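Local coordinates for putative OmpA family lipoprotein (Burkholderia cenocepacia, PDB 5LKW), which probably helps the Tol-Pal system draw in the outer membrane at cell division and maintain its integrity, and binds diaminopimelic acid of peptidoglycan through its OmpA-like domain, at residues K15-F20 with R115-Y120; N55-G60 with A108-N113. One frame throughout, in Å; residues are numbered along the deposited sequence.

Contact 1 (K15-F20 with R115-Y120)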
loop_
_atom_site.group_PDB
_atom_site.type_symbol
_atom_site.label_atom_id
_atom_site.label_comp_id
_atom_site.label_asym_id
_atom_site.label_seq_id
_atom_site.Cartn_x
_atom_site.Cartn_y
_atom_site.Cartn_z
ATOM N N LYS A 15 6.518 -3.664 -8.659
ATOM C CA LYS A 15 5.352 -4.206 -7.969
ATOM C C LYS A 15 5.087 -3.284 -6.786
ATOM O O LYS A 15 5.916 -3.179 -5.869
ATOM C CB LYS A 15 5.528 -5.681 -7.562
ATOM C CG LYS A 15 4.137 -6.392 -7.305
ATOM C CD LYS A 15 4.170 -7.299 -6.079
ATOM C CE LYS A 15 2.841 -8.018 -5.825
ATOM N NZ LYS A 15 1.715 -7.311 -5.130
ATOM N N ARG A 16 3.940 -2.617 -6.827
ATOM C CA ARG A 16 3.614 -1.533 -5.905
ATOM C C ARG A 16 2.311 -1.675 -5.123
ATOM O O ARG A 16 1.868 -0.724 -4.488
ATOM C CB ARG A 16 3.679 -0.176 -6.642
ATOM C CG ARG A 16 5.116 0.196 -6.821
ATOM C CD ARG A 16 5.412 1.448 -7.611
ATOM N NE ARG A 16 6.671 1.255 -8.379
ATOM C CZ ARG A 16 7.201 2.176 -9.188
ATOM N NH1 ARG A 16 6.613 3.352 -9.322
ATOM N NH2 ARG A 16 8.315 1.920 -9.876
ATOM N N SER A 17 1.701 -2.855 -5.138
ATOM C CA SER A 17 0.462 -3.032 -4.407
ATOM C C SER A 17 0.628 -4.179 -3.381
ATOM O O SER A 17 1.254 -5.200 -3.699
ATOM C CB SER A 17 -0.642 -3.374 -5.404
ATOM O OG SER A 17 -1.003 -2.274 -6.234
ATOM N N ILE A 18 0.053 -4.010 -2.190
ATOM C CA ILE A 18 -0.035 -5.027 -1.138
ATOM C C ILE A 18 -1.536 -5.313 -1.003
ATOM O O ILE A 18 -2.310 -4.416 -0.839
ATOM C CB ILE A 18 0.534 -4.532 0.239
ATOM C CG1 ILE A 18 2.038 -4.296 0.188
ATOM C CG2 ILE A 18 0.278 -5.542 1.338
ATOM C CD1 ILE A 18 2.446 -3.168 -0.710
ATOM N N TYR A 19 -1.925 -6.575 -1.064
ATOM C CA TYR A 19 -3.318 -6.995 -0.875
ATOM C C TYR A 19 -3.617 -7.632 0.477
ATOM O O TYR A 19 -2.725 -8.221 1.129
ATOM C CB TYR A 19 -3.647 -8.003 -1.953
ATOM C CG TYR A 19 -3.584 -7.380 -3.329
ATOM C CD1 TYR A 19 -4.765 -6.852 -3.952
ATOM C CD2 TYR A 19 -2.364 -7.292 -3.994
ATOM C CE1 TYR A 19 -4.732 -6.340 -5.262
ATOM C CE2 TYR A 19 -2.299 -6.779 -5.325
ATOM C CZ TYR A 19 -3.485 -6.317 -5.950
ATOM O OH TYR A 19 -3.367 -5.788 -7.244
ATOM N N PHE A 20 -4.868 -7.485 0.907
ATOM C CA PHE A 20 -5.282 -7.846 2.243
ATOM C C PHE A 20 -6.491 -8.815 2.238
ATOM O O PHE A 20 -7.341 -8.791 1.340
ATOM C CB PHE A 20 -5.653 -6.560 3.056
ATOM C CG PHE A 20 -4.492 -5.629 3.289
ATOM C CD1 PHE A 20 -3.721 -5.699 4.467
ATOM C CD2 PHE A 20 -4.178 -4.661 2.319
ATOM C CE1 PHE A 20 -2.585 -4.769 4.659
ATOM C CE2 PHE A 20 -3.144 -3.790 2.481
ATOM C CZ PHE A 20 -2.295 -3.866 3.636
ATOM N N ARG A 115 -6.507 -3.258 -0.762
ATOM C CA ARG A 115 -5.221 -3.026 -1.395
ATOM C C ARG A 115 -4.597 -1.759 -0.872
ATOM O O ARG A 115 -5.310 -0.770 -0.579
ATOM C CB ARG A 115 -5.394 -2.869 -2.925
ATOM C CG ARG A 115 -4.108 -3.052 -3.782
ATOM C CD ARG A 115 -4.399 -2.833 -5.349
ATOM N NE ARG A 115 -4.707 -1.419 -5.513
ATOM C CZ ARG A 115 -5.913 -0.870 -5.598
ATOM N NH1 ARG A 115 -7.038 -1.609 -5.657
ATOM N NH2 ARG A 115 -5.991 0.465 -5.603
ATOM N N ALA A 116 -3.261 -1.766 -0.797
ATOM C CA ALA A 116 -2.502 -0.536 -0.487
ATOM C C ALA A 116 -1.473 -0.337 -1.544
ATOM O O ALA A 116 -0.743 -1.297 -1.851
ATOM C CB ALA A 116 -1.793 -0.642 0.940
ATOM N N ASP A 117 -1.410 0.894 -2.103
ATOM C CA ASP A 117 -0.453 1.223 -3.148
ATOM C C ASP A 117 0.625 2.193 -2.653
ATOM O O ASP A 117 0.317 3.213 -1.996
ATOM C CB ASP A 117 -1.130 1.902 -4.378
ATOM C CG ASP A 117 -2.276 1.091 -4.965
ATOM O OD1 ASP A 117 -2.144 -0.158 -5.107
ATOM O OD2 ASP A 117 -3.302 1.738 -5.329
ATOM N N LEU A 118 1.851 1.920 -3.123
ATOM C CA LEU A 118 3.002 2.788 -2.927
ATOM C C LEU A 118 2.971 3.731 -4.092
ATOM O O LEU A 118 3.199 3.307 -5.231
ATOM C CB LEU A 118 4.307 1.955 -2.911
ATOM C CG LEU A 118 4.693 1.100 -1.672
ATOM C CD1 LEU A 118 3.790 0.007 -1.425
ATOM C CD2 LEU A 118 6.052 0.439 -1.875
ATOM N N VAL A 119 2.672 5.011 -3.830
ATOM C CA VAL A 119 2.584 5.978 -4.946
ATOM C C VAL A 119 3.777 6.964 -4.841
ATOM O O VAL A 119 3.831 7.832 -3.971
ATOM C CB VAL A 119 1.221 6.689 -4.970
ATOM C CG1 VAL A 119 1.071 7.562 -6.246
ATOM C CG2 VAL A 119 0.013 5.643 -4.786
ATOM N N TYR A 120 4.745 6.783 -5.720
ATOM C CA TYR A 120 6.024 7.446 -5.555
ATOM C C TYR A 120 5.848 8.818 -6.136
ATOM O O TYR A 120 5.337 8.944 -7.263
ATOM C CB TYR A 120 7.109 6.654 -6.259
ATOM C CG TYR A 120 7.744 5.578 -5.386
ATOM C CD1 TYR A 120 8.694 5.927 -4.406
ATOM C CD2 TYR A 120 7.402 4.216 -5.527
ATOM C CE1 TYR A 120 9.293 4.967 -3.602
ATOM C CE2 TYR A 120 8.008 3.227 -4.741
ATOM C CZ TYR A 120 8.976 3.618 -3.761
ATOM O OH TYR A 120 9.654 2.713 -2.936
HETATM O O HOH W 1 4.392 4.772 -7.682
#
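S17, I18 and Y19 pair antiparallel with D117, A116 and R115, setting the short edge strand 17-19 against strand 115-120 in the mixed four-stranded sheet of the OmpA-like domain. The backbone bonds group around I18 and A116, a hydrogen-bonded pair: I18 N gives to A116 O and A116 N to I18 O, each at 2.8 Å. L118 N adds a third bond, to O of R16, the residue before strand 17-19.

Polar side chains gather on the face that carries S17, Y19, R115 and D117. S17 OG donates to D117 OD1 at 2.7 Å, meeting the oxygen nearly in line with its C-O bond. The same OD1 takes R115 NE, while R115 NH2 reaches OD2, so the arginine grips the carboxylate side-on with one nitrogen to each oxygen. Q112 O holds the remaining nitrogen, R115 NH1. The R115 chain leaves with CG anti to the backbone N (chi1 -162°), which lays that carbon over one face of the Y19 ring in a CH-pi contact, 3.9 Å from the centroid.

On the side of I18 and A116 the contacts are apolar: the edge of the F20 ring, from the loop just after the strand, meets A116, CE2 to CB 3.8 Å, and I18 CD1 meets L118 CD1; V76 of helix 62-82 packs on F20 and A116.

Beyond the strand pairing, the R16 guanidinium stands nearly perpendicular to the Y120 ring, whose CD2 lies over one guanidinium face, 4.0 Å from R16 NH1; L13 O and L6 O hold R16 NE and NH2. A water links R16 NH1 to L118 O and Y120 N, accepting from Y120 N at 2.8 Å.

Contact 2 (N55-G60 with A108-N113). With API (2,6-diaminopimelic acid), chain C.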
loop_
_atom_site.group_PDB
_atom_site.type_symbol
_atom_site.label_atom_id
_atom_site.label_comp_id
_atom_site.label_asym_id
_atom_site.label_seq_id
_atom_site.Cartn_x
_atom_site.Cartn_y
_atom_site.Cartn_z
ATOM N N ASN A 55 -6.952 1.248 0.464
ATOM C CA ASN A 55 -8.223 1.090 -0.261
ATOM C C ASN A 55 -8.915 -0.131 0.388
ATOM O O ASN A 55 -8.259 -0.964 1.041
ATOM C CB ASN A 55 -8.019 0.874 -1.781
ATOM C CG ASN A 55 -7.288 2.052 -2.483
ATOM O OD1 ASN A 55 -7.937 2.942 -2.991
ATOM N ND2 ASN A 55 -5.946 2.056 -2.469
ATOM N N THR A 56 -10.233 -0.237 0.230
ATOM C CA THR A 56 -10.978 -1.318 0.826
ATOM C C THR A 56 -11.950 -1.821 -0.281
ATOM O O THR A 56 -12.173 -1.140 -1.285
ATOM C CB THR A 56 -11.818 -0.839 2.056
ATOM O OG1 THR A 56 -12.925 -0.034 1.585
ATOM C CG2 THR A 56 -10.983 -0.055 3.069
ATOM N N ASP A 57 -12.537 -2.984 -0.126
ATOM C CA ASP A 57 -13.710 -3.242 -1.004
ATOM C C ASP A 57 -14.991 -2.475 -0.497
ATOM O O ASP A 57 -14.929 -1.758 0.491
ATOM C CB ASP A 57 -13.944 -4.733 -1.300
ATOM C CG ASP A 57 -14.346 -5.522 -0.054
ATOM O OD1 ASP A 57 -15.343 -5.136 0.591
ATOM O OD2 ASP A 57 -13.684 -6.536 0.286
ATOM N N GLU A 58 -16.101 -2.542 -1.242
ATOM C CA GLU A 58 -17.232 -1.600 -1.056
ATOM C C GLU A 58 -18.150 -1.997 0.127
ATOM O O GLU A 58 -19.081 -1.236 0.555
ATOM C CB GLU A 58 -18.030 -1.479 -2.361
ATOM C CG GLU A 58 -18.717 -2.876 -2.726
ATOM C CD GLU A 58 -19.178 -2.977 -4.191
ATOM O OE1 GLU A 58 -19.399 -4.116 -4.641
ATOM O OE2 GLU A 58 -19.359 -1.951 -4.884
ATOM N N ARG A 59 -17.900 -3.180 0.661
ATOM C CA ARG A 59 -18.761 -3.711 1.689
ATOM C C ARG A 59 -18.503 -2.941 2.972
ATOM O O ARG A 59 -17.346 -2.753 3.421
ATOM C CB ARG A 59 -18.518 -5.193 1.918
ATOM C CG ARG A 59 -18.862 -6.076 0.748
ATOM C CD ARG A 59 -18.418 -7.503 1.108
ATOM N NE ARG A 59 -16.955 -7.704 1.062
ATOM C CZ ARG A 59 -16.352 -8.878 1.276
ATOM N NH1 ARG A 59 -17.089 -9.979 1.554
ATOM N NH2 ARG A 59 -15.012 -8.978 1.163
ATOM N N GLY A 60 -19.583 -2.412 3.515
ATOM C CA GLY A 60 -19.496 -1.830 4.838
ATOM C C GLY A 60 -19.558 -0.344 4.651
ATOM O O GLY A 60 -19.531 0.184 3.529
ATOM N N ALA A 108 -13.935 -11.456 -6.814
ATOM C CA ALA A 108 -12.768 -11.060 -7.616
ATOM C C ALA A 108 -12.538 -9.598 -7.479
ATOM O O ALA A 108 -11.394 -9.200 -7.147
ATOM C CB ALA A 108 -12.994 -11.422 -9.099
ATOM N N SER A 109 -13.578 -8.763 -7.772
ATOM C CA SER A 109 -13.402 -7.289 -7.694
ATOM C C SER A 109 -13.095 -6.841 -6.286
ATOM O O SER A 109 -12.215 -6.047 -6.099
ATOM C CB SER A 109 -14.599 -6.514 -8.280
ATOM O OG SER A 109 -14.935 -7.198 -9.488
ATOM N N TRP A 110 -13.802 -7.382 -5.304
ATOM C CA TRP A 110 -13.546 -6.971 -3.938
ATOM C C TRP A 110 -12.084 -7.203 -3.530
ATOM O O TRP A 110 -11.499 -6.362 -2.833
ATOM C CB TRP A 110 -14.448 -7.710 -2.976
ATOM C CG TRP A 110 -15.945 -7.358 -3.196
ATOM C CD1 TRP A 110 -16.445 -6.218 -3.743
ATOM C CD2 TRP A 110 -17.090 -8.190 -2.901
ATOM N NE1 TRP A 110 -17.820 -6.251 -3.765
ATOM C CE2 TRP A 110 -18.250 -7.450 -3.272
ATOM C CE3 TRP A 110 -17.247 -9.468 -2.337
ATOM C CZ2 TRP A 110 -19.569 -7.972 -3.152
ATOM C CZ3 TRP A 110 -18.564 -9.984 -2.198
ATOM C CH2 TRP A 110 -19.701 -9.218 -2.577
ATOM N N ALA A 111 -11.543 -8.367 -3.914
ATOM C CA ALA A 111 -10.188 -8.751 -3.504
ATOM C C ALA A 111 -9.154 -7.810 -4.098
ATOM O O ALA A 111 -8.125 -7.497 -3.456
ATOM C CB ALA A 111 -9.885 -10.239 -3.861
ATOM N N GLN A 112 -9.429 -7.357 -5.320
ATOM C CA GLN A 112 -8.568 -6.427 -6.031
ATOM C C GLN A 112 -8.542 -5.043 -5.371
ATOM O O GLN A 112 -7.634 -4.275 -5.639
ATOM C CB GLN A 112 -9.093 -6.296 -7.452
ATOM C CG GLN A 112 -8.914 -7.659 -8.279
ATOM C CD GLN A 112 -9.479 -7.593 -9.697
ATOM O OE1 GLN A 112 -9.045 -6.743 -10.511
ATOM N NE2 GLN A 112 -10.488 -8.466 -10.001
ATOM N N ASN A 113 -9.592 -4.714 -4.594
ATOM C CA ASN A 113 -9.742 -3.412 -4.004
ATOM C C ASN A 113 -9.294 -3.327 -2.572
ATOM O O ASN A 113 -9.254 -2.202 -2.065
ATOM C CB ASN A 113 -11.181 -2.819 -4.142
ATOM C CG ASN A 113 -11.633 -2.686 -5.621
ATOM O OD1 ASN A 113 -10.816 -2.515 -6.541
ATOM N ND2 ASN A 113 -12.935 -2.821 -5.845
HETATM C C API C . -12.553 -4.853 3.405
HETATM C CA API C . -13.955 -4.687 3.941
HETATM C C3 API C . -14.852 -5.923 3.999
HETATM C C4 API C . -16.216 -5.507 4.588
HETATM C C5 API C . -16.717 -6.382 5.752
HETATM C C6 API C . -17.986 -5.851 6.444
HETATM O O API C . -12.227 -4.035 2.556
HETATM O OXT API C . -11.728 -5.724 3.763
HETATM N N API C . -14.603 -3.730 3.045
HETATM O O HOH W 2 -15.334 -3.091 -4.279
#
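The guanidinium of R59 lies flat on the indole of W110, planes 14° apart, with W110 CE3 over the centre of the guanidinium. R59 CD sits above the six-membered ring, 4.0 Å from its centroid, as a CH-pi contact. What fixes the rotation of the guanidinium is D57: R59 NE and NH2 hold OD1 and OD2 side-on, in the guanidinium plane but approaching from above the carboxylate plane. R59 N also donates to D57 OD1 at 3.2 Å, closing an Asx turn.

At the indole edge, W110 NE1 points almost straight at E58 OE1 (2.8 Å, 177°), an oxygen shared with H105 ND1. D57 CB packs against W110 CB at 3.5 Å. A water takes a bond from N113 ND2, which also gives to A102 O, and a weak one from E58 N.

The diaminopimelic acid is bound by this loop: its amino N gives to D57 OD1 and to R59 O, both at 2.9 Å, and its carboxylate O accepts from D57 N. R114 forms a salt bridge with D57 OD2. Helix 107-113 thus backs, through W110, the loop carrying D57, which with R72 of helix 62-82 binds diaminopimelic acid, as in the peptidoglycan-binding site of OmpA-like domains.

Overall arrangement
The centres of contacts 1 and 2 lie 14 Å apart, and the chain passes straight from one to the other, because helix 107-113 is followed at once by strand 115-120. Contact 2 is nested inside the long loop that contact 1 closes. The two also meet across the sheet: strand 115-120 lies between 17-19 and 50-55, and R115 O is within 2.8 Å of N55 N, probably a hydrogen bond. Y19 packs on the backbone of A111 and Q112. Contact 1 thus joins an edge strand to the sheet near the middle of the domain, while contact 2 forms one wall of the diaminopimelic acid pocket, beyond the end of strand 50-55.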